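Local structure of hydrolase (Rhizobium meliloti, 5HOE) at residues 54-59 / 224-229; 46-51 / 100-105; 19-24 / 50-55; 40-45 / 213-218; 127-132 / 148-153. The protein is a carbohydrate acetylesterase, an octameric hydrolase of the GDSL family that probably cleaves acetyl esters on sugar substrates. All blocks are in the same frame, centred on the assembly; numbering follows the deposited sequence.

In the fold
From the N terminus, contact 3 comes first. It ties strand 17-23 to helix 48-56 and closes a short loop. Contact 4 opens inside that loop, at 40-45, and closes far along on helix 212-229, so contacts 3 and 4 cross. Contact 2 joins the start of helix 48-56 to strand 100-104 and nests within contact 4. Contact 1 begins at 54-59, where contact 3 ends, and closes near the C terminus; it crosses contacts 2 and 4. Contact 5 joins helix 118-133 to strand 147-152 and nests inside contacts 1 and 4. Contacts 2, 3 and 5 tie helices to the parallel sheet; contacts 1 and 4 tie helix 212-229 to helix 48-56 and its preceding loop.

Contact 1. Residues 54-59 / 224-229; sequences ARLGDG and DKVAAL
Leu56 meets Val226 and Ala227 where the end of helix 48-56 lies against the last turns of helix 212-229. This is the close-packed part. CD2 of Leu56 sits 4.0 Å from CG1 of Val226, and CD1 is nearly as close to the same methyl. The two side chains cross at about a right angle, and both leucine methyls lie about equally near CG1 of the valine. CD2 also reaches CB of Ala227, at a looser 4.4 Å. Val226 is buried; its other branch, CG2, packs on Leu100 and Ile102 of the sheet.

The outer side is different. Arg55 and Asp224 are both exposed, and their salt bridge is long: NE of Arg55 lies 3.7 Å from OD1 of Asp224. The oxygen is at the guanidinium edge and in its plane, and the two flat groups are tilted by 28°. Arg55 starts with CG anti to the backbone N (chi1 -178°), then bends twice to bring NE toward the acid. Gly57 next leaves the helix with a positive phi of 96°, and the chain turns away from helix 212-229. Gly59 bonds through its backbone to Arg17.

The chemistry is therefore divided. Apolar packing holds the inner side, while the opposite charges, set apart and open to water, probably add a modest attraction.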
# COMPACT_ATOMS: atom_id res chain seq x y z
N ALA A 54 -29.20 6.76 33.68
CA ALA A 54 -30.28 6.89 34.65
C ALA A 54 -29.79 7.59 35.92
O ALA A 54 -30.47 8.47 36.46
CB ALA A 54 -30.84 5.51 34.99
N ARG A 55 -28.61 7.21 36.42
CA ARG A 55 -28.08 7.84 37.62
C ARG A 55 -27.69 9.29 37.36
O ARG A 55 -27.90 10.16 38.22
CB ARG A 55 -26.87 7.03 38.12
CG ARG A 55 -26.22 7.54 39.40
CD ARG A 55 -26.95 7.03 40.66
NE ARG A 55 -26.00 6.46 41.62
CZ ARG A 55 -26.23 5.38 42.36
NH1 ARG A 55 -27.37 4.72 42.25
NH2 ARG A 55 -25.30 4.95 43.20
N LEU A 56 -27.15 9.59 36.18
CA LEU A 56 -26.71 10.94 35.87
C LEU A 56 -27.87 11.92 35.73
O LEU A 56 -27.75 13.08 36.15
CB LEU A 56 -25.85 10.93 34.60
CG LEU A 56 -24.45 10.35 34.76
CD1 LEU A 56 -23.77 10.23 33.41
CD2 LEU A 56 -23.60 11.22 35.69
N GLY A 57 -28.99 11.50 35.14
CA GLY A 57 -30.15 12.36 34.99
C GLY A 57 -30.21 13.03 33.63
O GLY A 57 -29.32 12.88 32.78
N ASP A 58 -31.28 13.79 33.41
CA ASP A 58 -31.51 14.35 32.08
C ASP A 58 -30.68 15.61 31.80
O ASP A 58 -30.86 16.23 30.75
CB ASP A 58 -33.00 14.60 31.83
CG ASP A 58 -33.60 15.54 32.83
OD1 ASP A 58 -32.91 16.51 33.23
OD2 ASP A 58 -34.77 15.32 33.22
N GLY A 59 -29.76 15.98 32.69
CA GLY A 59 -28.73 16.92 32.32
C GLY A 59 -27.61 16.33 31.49
O GLY A 59 -26.65 17.04 31.15
N ASP A 224 -21.00 7.95 39.20
CA ASP A 224 -20.44 8.70 40.33
C ASP A 224 -19.15 9.40 39.92
O ASP A 224 -18.92 10.57 40.26
CB ASP A 224 -20.15 7.76 41.50
CG ASP A 224 -21.40 7.17 42.09
OD1 ASP A 224 -22.49 7.69 41.80
OD2 ASP A 224 -21.28 6.18 42.85
N LYS A 225 -18.30 8.68 39.19
CA LYS A 225 -17.07 9.26 38.68
C LYS A 225 -17.34 10.44 37.77
O LYS A 225 -16.67 11.48 37.86
CB LYS A 225 -16.31 8.17 37.93
CG LYS A 225 -14.91 8.53 37.58
CD LYS A 225 -13.98 8.32 38.74
CE LYS A 225 -12.63 8.87 38.37
NZ LYS A 225 -11.69 8.74 39.48
N VAL A 226 -18.33 10.31 36.87
CA VAL A 226 -18.65 11.37 35.92
C VAL A 226 -19.19 12.60 36.66
O VAL A 226 -18.79 13.73 36.37
CB VAL A 226 -19.66 10.87 34.88
CG1 VAL A 226 -20.11 12.01 33.96
CG2 VAL A 226 -19.04 9.75 34.03
N ALA A 227 -20.12 12.39 37.59
CA ALA A 227 -20.70 13.51 38.32
C ALA A 227 -19.65 14.24 39.15
O ALA A 227 -19.76 15.46 39.34
CB ALA A 227 -21.82 13.03 39.24
N ALA A 228 -18.65 13.52 39.67
CA ALA A 228 -17.62 14.15 40.49
C ALA A 228 -16.72 15.04 39.64
O ALA A 228 -16.15 16.01 40.15
CB ALA A 228 -16.79 13.07 41.19
N LEU A 229 -16.61 14.73 38.35
CA LEU A 229 -15.81 15.53 37.44
C LEU A 229 -16.49 16.85 37.11
O LEU A 229 -15.82 17.87 36.91
CB LEU A 229 -15.58 14.71 36.17
CG LEU A 229 -14.63 15.26 35.12
CD1 LEU A 229 -13.20 15.31 35.67
CD2 LEU A 229 -14.73 14.36 33.92

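Contact 2. Residues 46-51 / 100-105; sequences QRWTGA and LVIIML
Trp48 makes this contact from the helix side, touching Ile102 and Met104 of strand 100-104. The first segment leads up to it. Arg47 is the N-cap residue of helix 48-56, and its carbonyl O accepts a hydrogen bond from the backbone N of Ala51. Its guanidinium turns elsewhere, to a salt bridge with Glu64.

Trp48 follows. Its CG stands between the backbone N and the carbonyl carbon (chi1 77°), and the indole reaches down to the sheet. The six-membered ring meets isoleucine: CH2 of Trp48 is 3.9 Å from CG2 of Ile102. The five-membered ring meets methionine: NE1 of Trp48 is 3.4 Å from CE of Met104. The Met104 chain bends at chi3 (55°), which brings its methyl to the indole. The polar need of NE1 is met by OG1 of Thr27. With an alanine here, the space over Ile102 and Met104 would probably be left unfilled and OG1 of Thr27 would lose its indole partner.

Thr49 comes next. Its CG2 lies over the centre of one indole face, 3.7 Å above the plane, while OG1 bonds to Glu64.

The indole thus fills a buried layer. Besides strand 100-104, Cys21 of strand 17-23 touches the side chain, and Ile222 of helix 212-229 packs against it.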
# COMPACT_ATOMS: atom_id res chain seq x y z
N GLN A 46 -30.41 -2.25 30.89
CA GLN A 46 -29.58 -3.30 31.47
C GLN A 46 -28.15 -3.23 30.96
O GLN A 46 -27.36 -4.15 31.23
CB GLN A 46 -30.19 -4.67 31.17
CG GLN A 46 -31.45 -4.95 31.98
CD GLN A 46 -31.92 -6.37 31.84
OE1 GLN A 46 -31.66 -7.01 30.83
NE2 GLN A 46 -32.59 -6.88 32.87
N ARG A 47 -27.81 -2.18 30.22
CA ARG A 47 -26.45 -1.90 29.80
C ARG A 47 -25.82 -0.94 30.80
O ARG A 47 -26.53 -0.18 31.47
CB ARG A 47 -26.44 -1.26 28.41
CG ARG A 47 -27.26 -2.03 27.37
CD ARG A 47 -26.77 -1.89 25.95
NE ARG A 47 -27.29 -0.73 25.22
CZ ARG A 47 -28.33 -0.75 24.39
NH1 ARG A 47 -29.05 -1.85 24.18
NH2 ARG A 47 -28.68 0.38 23.78
N TRP A 48 -24.49 -0.96 30.90
CA TRP A 48 -23.87 -0.03 31.82
C TRP A 48 -24.12 1.41 31.39
O TRP A 48 -24.35 2.28 32.23
CB TRP A 48 -22.38 -0.33 32.03
CG TRP A 48 -21.40 0.07 30.93
CD1 TRP A 48 -20.78 -0.79 30.05
CD2 TRP A 48 -20.85 1.36 30.68
NE1 TRP A 48 -19.90 -0.09 29.26
CE2 TRP A 48 -19.93 1.23 29.61
CE3 TRP A 48 -21.07 2.63 31.21
CZ2 TRP A 48 -19.22 2.31 29.08
CZ3 TRP A 48 -20.35 3.71 30.70
CH2 TRP A 48 -19.45 3.55 29.63
N THR A 49 -24.17 1.65 30.08
CA THR A 49 -24.42 2.98 29.56
C THR A 49 -25.79 3.50 30.00
O THR A 49 -25.92 4.65 30.45
CB THR A 49 -24.33 2.92 28.04
OG1 THR A 49 -25.15 1.82 27.60
CG2 THR A 49 -22.87 2.71 27.57
N GLY A 50 -26.83 2.67 29.89
CA GLY A 50 -28.17 3.10 30.26
C GLY A 50 -28.34 3.27 31.76
O GLY A 50 -29.06 4.16 32.22
N ALA A 51 -27.69 2.40 32.53
CA ALA A 51 -27.66 2.53 33.98
C ALA A 51 -26.91 3.78 34.42
O ALA A 51 -27.31 4.46 35.38
CB ALA A 51 -27.04 1.28 34.60
N LEU A 100 -17.10 14.68 27.65
CA LEU A 100 -16.36 13.56 28.20
C LEU A 100 -16.44 12.38 27.23
O LEU A 100 -17.51 12.10 26.68
CB LEU A 100 -16.95 13.14 29.55
CG LEU A 100 -16.29 11.93 30.22
CD1 LEU A 100 -14.83 12.20 30.59
CD2 LEU A 100 -17.08 11.50 31.45
N VAL A 101 -15.32 11.68 27.07
CA VAL A 101 -15.26 10.41 26.36
C VAL A 101 -14.83 9.36 27.37
O VAL A 101 -13.79 9.53 28.02
CB VAL A 101 -14.29 10.46 25.17
CG1 VAL A 101 -14.25 9.13 24.45
CG2 VAL A 101 -14.70 11.55 24.20
N ILE A 102 -15.65 8.32 27.54
CA ILE A 102 -15.34 7.18 28.39
C ILE A 102 -14.88 6.05 27.48
O ILE A 102 -15.60 5.69 26.54
CB ILE A 102 -16.56 6.74 29.22
CG1 ILE A 102 -17.11 7.93 30.01
CG2 ILE A 102 -16.18 5.59 30.16
CD1 ILE A 102 -18.40 7.65 30.76
N ILE A 103 -13.70 5.50 27.74
CA ILE A 103 -13.10 4.46 26.90
C ILE A 103 -12.89 3.22 27.76
O ILE A 103 -12.08 3.24 28.69
CB ILE A 103 -11.76 4.89 26.30
CG1 ILE A 103 -11.87 6.27 25.65
CG2 ILE A 103 -11.32 3.85 25.29
CD1 ILE A 103 -10.55 6.80 25.08
N MET A 104 -13.60 2.13 27.43
CA MET A 104 -13.39 0.85 28.10
C MET A 104 -13.05 -0.17 27.02
O MET A 104 -13.94 -0.71 26.36
CB MET A 104 -14.59 0.40 28.94
CG MET A 104 -14.25 -0.86 29.76
SD MET A 104 -15.41 -1.36 31.07
CE MET A 104 -16.84 -1.45 30.04
N LEU A 105 -11.75 -0.41 26.82
CA LEU A 105 -11.26 -1.34 25.81
C LEU A 105 -9.99 -1.99 26.34
O LEU A 105 -9.37 -1.48 27.28
CB LEU A 105 -10.91 -0.59 24.51
CG LEU A 105 -12.07 -0.10 23.66
CD1 LEU A 105 -11.62 0.83 22.52
CD2 LEU A 105 -12.84 -1.29 23.14

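Contact 3. Residues 19-24 / 50-55; sequences VLCFGD and GAMAAR
This is a small, buried, apolar contact between an inner strand of the parallel sheet and the helix that covers it, carried by Met52 against Cys21 and Val19. The methyl of the methionine does the touching. CE of Met52 lies 3.8 Å from SG of Cys21 and 4.4 Å from CG1 of Val19, so one group serves two side chains on the same face of strand 17-23. Met52 runs out from the helix with CG opposite its own backbone N (chi1 -176°). It stays extended through chi2 and bends at chi3, which turns CE toward the strand. Cys21 places SG beside its backbone N, pointing at the methyl.

Strand 17-23, helix 48-56 and strand 60-66 form a beta-alpha-beta unit in the parallel sheet of this SGNH-hydrolase fold. Val19 and Cys21 bond through their backbones to Ile63 of strand 60-66. Further along the same segment, Gly23 and Asp24 begin the family's GDSL sequence, and OD1 of Asp24 caps the following helix at the backbone N of Leu26. Ser25, between Asp24 and Leu26, is probably the nucleophile, as in other members of this family. Met52 also packs on Ile62, on Ile102, and on Ile222 and Ala223 of helix 212-229.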
# COMPACT_ATOMS: atom_id res chain seq x y z
N VAL A 19 -21.74 12.80 26.72
CA VAL A 19 -20.76 11.81 27.12
C VAL A 19 -20.77 10.67 26.10
O VAL A 19 -21.78 9.98 25.94
CB VAL A 19 -21.04 11.27 28.53
CG1 VAL A 19 -19.95 10.30 28.93
CG2 VAL A 19 -21.14 12.42 29.54
N LEU A 20 -19.63 10.46 25.43
CA LEU A 20 -19.47 9.39 24.46
C LEU A 20 -18.88 8.16 25.15
O LEU A 20 -17.84 8.24 25.79
CB LEU A 20 -18.51 9.85 23.35
CG LEU A 20 -18.07 8.76 22.35
CD1 LEU A 20 -19.27 8.24 21.62
CD2 LEU A 20 -17.02 9.27 21.36
N CYS A 21 -19.55 7.01 24.99
CA CYS A 21 -19.10 5.76 25.60
C CYS A 21 -18.53 4.83 24.53
O CYS A 21 -19.28 4.24 23.75
CB CYS A 21 -20.26 5.11 26.34
SG CYS A 21 -20.98 6.17 27.64
N PHE A 22 -17.21 4.72 24.48
CA PHE A 22 -16.52 3.99 23.42
C PHE A 22 -15.99 2.65 23.96
O PHE A 22 -15.15 2.63 24.86
CB PHE A 22 -15.37 4.84 22.89
CG PHE A 22 -14.79 4.37 21.57
CD1 PHE A 22 -15.57 4.37 20.41
CD2 PHE A 22 -13.47 3.96 21.46
CE1 PHE A 22 -15.04 3.95 19.20
CE2 PHE A 22 -12.95 3.54 20.25
CZ PHE A 22 -13.74 3.55 19.12
N GLY A 23 -16.49 1.54 23.41
CA GLY A 23 -16.14 0.25 23.96
C GLY A 23 -16.34 -0.93 23.02
O GLY A 23 -16.54 -0.78 21.80
N ASP A 24 -16.29 -2.12 23.62
CA ASP A 24 -16.41 -3.41 22.94
C ASP A 24 -17.75 -4.07 23.34
O ASP A 24 -18.72 -3.35 23.60
CB ASP A 24 -15.17 -4.26 23.22
CG ASP A 24 -14.92 -4.50 24.70
OD1 ASP A 24 -15.88 -4.50 25.51
OD2 ASP A 24 -13.75 -4.70 25.04
N GLY A 50 -26.83 2.67 29.89
CA GLY A 50 -28.17 3.10 30.26
C GLY A 50 -28.34 3.27 31.76
O GLY A 50 -29.06 4.16 32.22
N ALA A 51 -27.69 2.40 32.53
CA ALA A 51 -27.66 2.53 33.98
C ALA A 51 -26.91 3.78 34.42
O ALA A 51 -27.31 4.46 35.38
CB ALA A 51 -27.04 1.28 34.60
N MET A 52 -25.79 4.10 33.76
CA MET A 52 -25.07 5.34 34.05
C MET A 52 -25.94 6.55 33.72
O MET A 52 -26.03 7.50 34.51
CB MET A 52 -23.77 5.39 33.25
CG MET A 52 -22.91 6.60 33.57
SD MET A 52 -21.61 6.96 32.37
CE MET A 52 -22.54 7.29 30.88
N ALA A 53 -26.63 6.50 32.57
CA ALA A 53 -27.49 7.62 32.17
C ALA A 53 -28.62 7.84 33.17
O ALA A 53 -28.98 8.99 33.47
CB ALA A 53 -28.05 7.37 30.77
N ALA A 54 -29.20 6.76 33.68
CA ALA A 54 -30.28 6.89 34.65
C ALA A 54 -29.79 7.59 35.92
O ALA A 54 -30.47 8.47 36.46
CB ALA A 54 -30.84 5.51 34.99
N ARG A 55 -28.61 7.21 36.42
CA ARG A 55 -28.08 7.84 37.62
C ARG A 55 -27.69 9.29 37.36
O ARG A 55 -27.90 10.16 38.22
CB ARG A 55 -26.87 7.03 38.12
CG ARG A 55 -26.22 7.54 39.40
CD ARG A 55 -26.95 7.03 40.66
NE ARG A 55 -26.00 6.46 41.62
CZ ARG A 55 -26.23 5.38 42.36
NH1 ARG A 55 -27.37 4.72 42.25
NH2 ARG A 55 -25.30 4.95 43.20

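Contact 4. Residues 40-45 / 213-218; sequences LRYPYE and ETNIRL
Asn215 and Tyr42 meet obliquely, and Ile216 meets the backbone of Glu45 beside them. The amide nitrogen of Asn215 does the touching: ND2 lies 3.5 Å from CD2 of Tyr42 and 3.6 Å from CE2 of the same ring. Amide and ring planes are 84° apart, almost perpendicular. Tyr42 puts CG beside its own backbone N (chi1 -79°), and this sends the ring toward the helix.

The polar ends are held by others. ND2 of Asn215 bonds to the carbonyl O of Gln46, which fixes the turn of the amide. The hydroxyl of Tyr42 bonds to the carbonyl O of Leu210. Both groups are buried, so these bonds satisfy them.

Glu45 adds its backbone. Its O lies 4.0 Å from CG1 of Ile216, while the bond to its own CB points away from the helix. Tyr42 is near, without touching, a possible Ser-His-Asp triad, Ser25, His209 and Asp206. The backbone N of Arg41 bonds to the hydroxyl of Tyr143 of a neighbouring subunit.

The contact sits at the start of helix 212-229, which meets the loop leading into helix 48-56. Leu218 packs on Trp48, and Tyr44 lies on Ala53 and on Ile62 of strand 60-66.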
# COMPACT_ATOMS: atom_id res chain seq x y z
N LEU A 40 -27.88 -12.22 21.82
CA LEU A 40 -28.69 -11.02 21.73
C LEU A 40 -28.07 -9.92 22.58
O LEU A 40 -27.13 -10.15 23.34
CB LEU A 40 -30.10 -11.31 22.23
CG LEU A 40 -30.87 -12.38 21.46
CD1 LEU A 40 -32.10 -12.80 22.24
CD2 LEU A 40 -31.27 -11.88 20.07
N ARG A 41 -28.61 -8.71 22.43
CA ARG A 41 -28.15 -7.50 23.10
C ARG A 41 -29.03 -7.21 24.32
O ARG A 41 -30.26 -7.31 24.25
CB ARG A 41 -28.24 -6.31 22.14
CG ARG A 41 -27.45 -5.08 22.58
CD ARG A 41 -27.60 -3.98 21.54
NE ARG A 41 -26.74 -2.85 21.87
CZ ARG A 41 -26.71 -1.71 21.19
NH1 ARG A 41 -27.50 -1.55 20.13
NH2 ARG A 41 -25.88 -0.75 21.59
N TYR A 42 -28.39 -6.82 25.42
CA TYR A 42 -29.16 -6.35 26.56
C TYR A 42 -29.98 -5.12 26.16
O TYR A 42 -29.50 -4.28 25.39
CB TYR A 42 -28.23 -5.93 27.71
CG TYR A 42 -27.67 -7.06 28.54
CD1 TYR A 42 -28.48 -7.79 29.39
CD2 TYR A 42 -26.31 -7.39 28.49
CE1 TYR A 42 -27.97 -8.82 30.15
CE2 TYR A 42 -25.79 -8.41 29.26
CZ TYR A 42 -26.61 -9.12 30.08
OH TYR A 42 -26.09 -10.16 30.83
N PRO A 43 -31.19 -4.95 26.68
CA PRO A 43 -31.88 -3.68 26.50
C PRO A 43 -31.13 -2.55 27.20
O PRO A 43 -30.33 -2.78 28.11
CB PRO A 43 -33.25 -3.92 27.14
CG PRO A 43 -33.02 -4.98 28.13
CD PRO A 43 -31.93 -5.86 27.58
N TYR A 44 -31.40 -1.32 26.75
CA TYR A 44 -30.63 -0.16 27.19
C TYR A 44 -30.54 -0.07 28.70
O TYR A 44 -29.46 0.21 29.25
CB TYR A 44 -31.29 1.09 26.61
CG TYR A 44 -30.60 2.39 26.91
CD1 TYR A 44 -29.27 2.62 26.54
CD2 TYR A 44 -31.27 3.40 27.57
CE1 TYR A 44 -28.65 3.81 26.80
CE2 TYR A 44 -30.65 4.62 27.83
CZ TYR A 44 -29.34 4.82 27.45
OH TYR A 44 -28.71 6.01 27.69
N GLU A 45 -31.65 -0.31 29.41
CA GLU A 45 -31.64 -0.13 30.86
C GLU A 45 -30.89 -1.23 31.59
O GLU A 45 -30.71 -1.13 32.80
CB GLU A 45 -33.06 0.01 31.41
CG GLU A 45 -33.78 1.28 30.94
CD GLU A 45 -33.03 2.58 31.25
OE1 GLU A 45 -32.09 2.60 32.08
OE2 GLU A 45 -33.38 3.61 30.64
N GLU A 213 -27.15 -7.34 36.29
CA GLU A 213 -26.96 -6.66 37.57
C GLU A 213 -25.57 -6.06 37.68
O GLU A 213 -25.38 -4.98 38.27
CB GLU A 213 -27.30 -7.57 38.76
CG GLU A 213 -26.49 -8.85 38.91
CD GLU A 213 -25.16 -8.67 39.63
OE1 GLU A 213 -24.33 -9.61 39.57
OE2 GLU A 213 -24.93 -7.64 40.29
N THR A 214 -24.57 -6.75 37.13
CA THR A 214 -23.20 -6.22 37.12
C THR A 214 -23.08 -5.01 36.19
O THR A 214 -22.37 -4.06 36.51
CB THR A 214 -22.23 -7.33 36.74
OG1 THR A 214 -22.05 -8.19 37.88
CG2 THR A 214 -20.86 -6.78 36.34
N ASN A 215 -23.75 -5.03 35.02
CA ASN A 215 -23.79 -3.84 34.18
C ASN A 215 -24.37 -2.65 34.93
O ASN A 215 -23.91 -1.51 34.78
CB ASN A 215 -24.64 -4.08 32.93
CG ASN A 215 -23.93 -4.92 31.89
OD1 ASN A 215 -22.69 -5.05 31.86
ND2 ASN A 215 -24.72 -5.47 30.98
N ILE A 216 -25.42 -2.89 35.73
CA ILE A 216 -26.08 -1.81 36.45
C ILE A 216 -25.17 -1.28 37.55
O ILE A 216 -25.01 -0.07 37.71
CB ILE A 216 -27.45 -2.28 36.97
CG1 ILE A 216 -28.37 -2.53 35.77
CG2 ILE A 216 -28.04 -1.29 37.97
CD1 ILE A 216 -29.62 -3.28 36.11
N ARG A 217 -24.55 -2.18 38.33
CA ARG A 217 -23.59 -1.73 39.33
C ARG A 217 -22.46 -0.94 38.69
O ARG A 217 -22.06 0.12 39.20
CB ARG A 217 -23.06 -2.91 40.15
CG ARG A 217 -21.81 -2.62 40.97
CD ARG A 217 -21.80 -3.42 42.28
NE ARG A 217 -20.45 -3.76 42.75
CZ ARG A 217 -19.83 -3.21 43.79
NH1 ARG A 217 -20.42 -2.26 44.51
NH2 ARG A 217 -18.61 -3.61 44.12
N LEU A 218 -21.95 -1.41 37.54
CA LEU A 218 -20.86 -0.73 36.86
C LEU A 218 -21.27 0.67 36.41
O LEU A 218 -20.52 1.63 36.57
CB LEU A 218 -20.40 -1.56 35.66
CG LEU A 218 -19.28 -0.95 34.80
CD1 LEU A 218 -18.03 -0.73 35.61
CD2 LEU A 218 -19.01 -1.84 33.59

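Contact 5. Residues 127-132 / 148-153; sequences KLVGQV and VLVVAP
No ring, amide or other flat group takes part where Val129 and Val132 meet Val148 and Val150, so there are no faces or edges to assign. The contact is made of valine methyls. CG2 of Val129 lies 3.6 Å from CG2 of Val150, and these two side chains cross at about a right angle. The same methyl is 4.1 Å from CG1 of Val148. On the next turn of the helix, CG1 of Val132 is 3.5 Å from CG2 of Val148, and its CB is almost as near. Val148 thus uses both branches: CG1 meets Val129 and CG2 meets Val132. With chi1 at 179°, CG1 lies opposite the backbone N and CG2 opposite the carbonyl carbon, each turned to its own partner.

All four valines are buried. Val129 also touches Met189 of helix 171-189, and Val132 touches Val101 of strand 100-104. Leu128 packs on Ile103 and Leu105.

The short axes of helix 127-132 and strand 148-152 pass 9.6 Å apart and run nearly antiparallel, at 166°. This suits the topology: helix 118-133 follows strand 100-104 and leads into strand 147-152, its parallel neighbour. The arrangement is a beta-alpha-beta crossover of the alpha/beta/alpha SGNH-hydrolase fold.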
# COMPACT_ATOMS: atom_id res chain seq x y z
N LYS A 127 -3.06 5.64 22.54
CA LYS A 127 -3.38 6.17 21.21
C LYS A 127 -4.78 6.75 21.20
O LYS A 127 -5.01 7.84 20.65
CB LYS A 127 -3.24 5.06 20.16
CG LYS A 127 -3.46 5.53 18.75
CD LYS A 127 -3.34 4.41 17.76
CE LYS A 127 -3.49 4.92 16.33
NZ LYS A 127 -3.49 3.82 15.31
N LEU A 128 -5.75 6.04 21.79
CA LEU A 128 -7.12 6.52 21.80
C LEU A 128 -7.25 7.79 22.65
O LEU A 128 -7.93 8.73 22.25
CB LEU A 128 -8.07 5.43 22.31
CG LEU A 128 -8.08 4.11 21.54
CD1 LEU A 128 -8.96 3.08 22.25
CD2 LEU A 128 -8.54 4.37 20.11
N VAL A 129 -6.58 7.83 23.79
CA VAL A 129 -6.63 9.01 24.64
C VAL A 129 -6.11 10.22 23.86
O VAL A 129 -6.71 11.31 23.89
CB VAL A 129 -5.85 8.79 25.94
CG1 VAL A 129 -5.78 10.08 26.79
CG2 VAL A 129 -6.47 7.68 26.77
N GLY A 130 -4.99 10.04 23.15
CA GLY A 130 -4.45 11.12 22.34
C GLY A 130 -5.39 11.59 21.25
O GLY A 130 -5.43 12.77 20.93
N GLN A 131 -6.15 10.67 20.64
CA GLN A 131 -7.11 11.06 19.62
C GLN A 131 -8.20 11.95 20.20
O GLN A 131 -8.67 12.87 19.54
CB GLN A 131 -7.74 9.82 18.96
CG GLN A 131 -6.80 9.09 18.04
CD GLN A 131 -7.33 7.80 17.51
OE1 GLN A 131 -8.22 7.19 18.10
NE2 GLN A 131 -6.78 7.35 16.39
N VAL A 132 -8.61 11.69 21.44
CA VAL A 132 -9.58 12.59 22.08
C VAL A 132 -8.94 13.93 22.39
O VAL A 132 -9.51 15.00 22.12
CB VAL A 132 -10.19 11.95 23.34
CG1 VAL A 132 -11.20 12.88 23.93
CG2 VAL A 132 -10.81 10.61 23.01
N VAL A 148 -11.34 12.96 29.31
CA VAL A 148 -11.22 11.53 29.04
C VAL A 148 -11.30 10.77 30.36
O VAL A 148 -10.62 11.11 31.33
CB VAL A 148 -9.89 11.18 28.32
CG1 VAL A 148 -9.80 9.67 28.07
CG2 VAL A 148 -9.80 11.92 27.00
N LEU A 149 -12.12 9.71 30.38
CA LEU A 149 -12.12 8.75 31.48
C LEU A 149 -11.68 7.41 30.91
O LEU A 149 -12.41 6.80 30.12
CB LEU A 149 -13.48 8.66 32.13
CG LEU A 149 -13.63 7.59 33.22
CD1 LEU A 149 -12.67 7.80 34.40
CD2 LEU A 149 -15.08 7.54 33.70
N VAL A 150 -10.48 6.96 31.29
CA VAL A 150 -9.97 5.64 30.93
C VAL A 150 -10.55 4.63 31.92
O VAL A 150 -10.43 4.81 33.14
CB VAL A 150 -8.44 5.63 30.98
CG1 VAL A 150 -7.89 4.22 30.77
CG2 VAL A 150 -7.86 6.59 29.94
N VAL A 151 -11.15 3.56 31.42
CA VAL A 151 -11.72 2.51 32.26
C VAL A 151 -10.98 1.22 31.98
O VAL A 151 -11.02 0.71 30.85
CB VAL A 151 -13.22 2.32 32.03
CG1 VAL A 151 -13.81 1.23 32.93
CG2 VAL A 151 -13.94 3.65 32.26
N ALA A 152 -10.32 0.68 32.99
CA ALA A 152 -9.74 -0.64 32.84
C ALA A 152 -10.86 -1.67 32.97
O ALA A 152 -11.63 -1.62 33.95
CB ALA A 152 -8.66 -0.91 33.89
N PRO A 153 -11.01 -2.59 32.02
CA PRO A 153 -12.06 -3.60 32.12
C PRO A 153 -11.75 -4.58 33.24
O PRO A 153 -10.60 -4.69 33.68
CB PRO A 153 -12.01 -4.29 30.75
CG PRO A 153 -10.56 -4.13 30.34
CD PRO A 153 -10.16 -2.78 30.84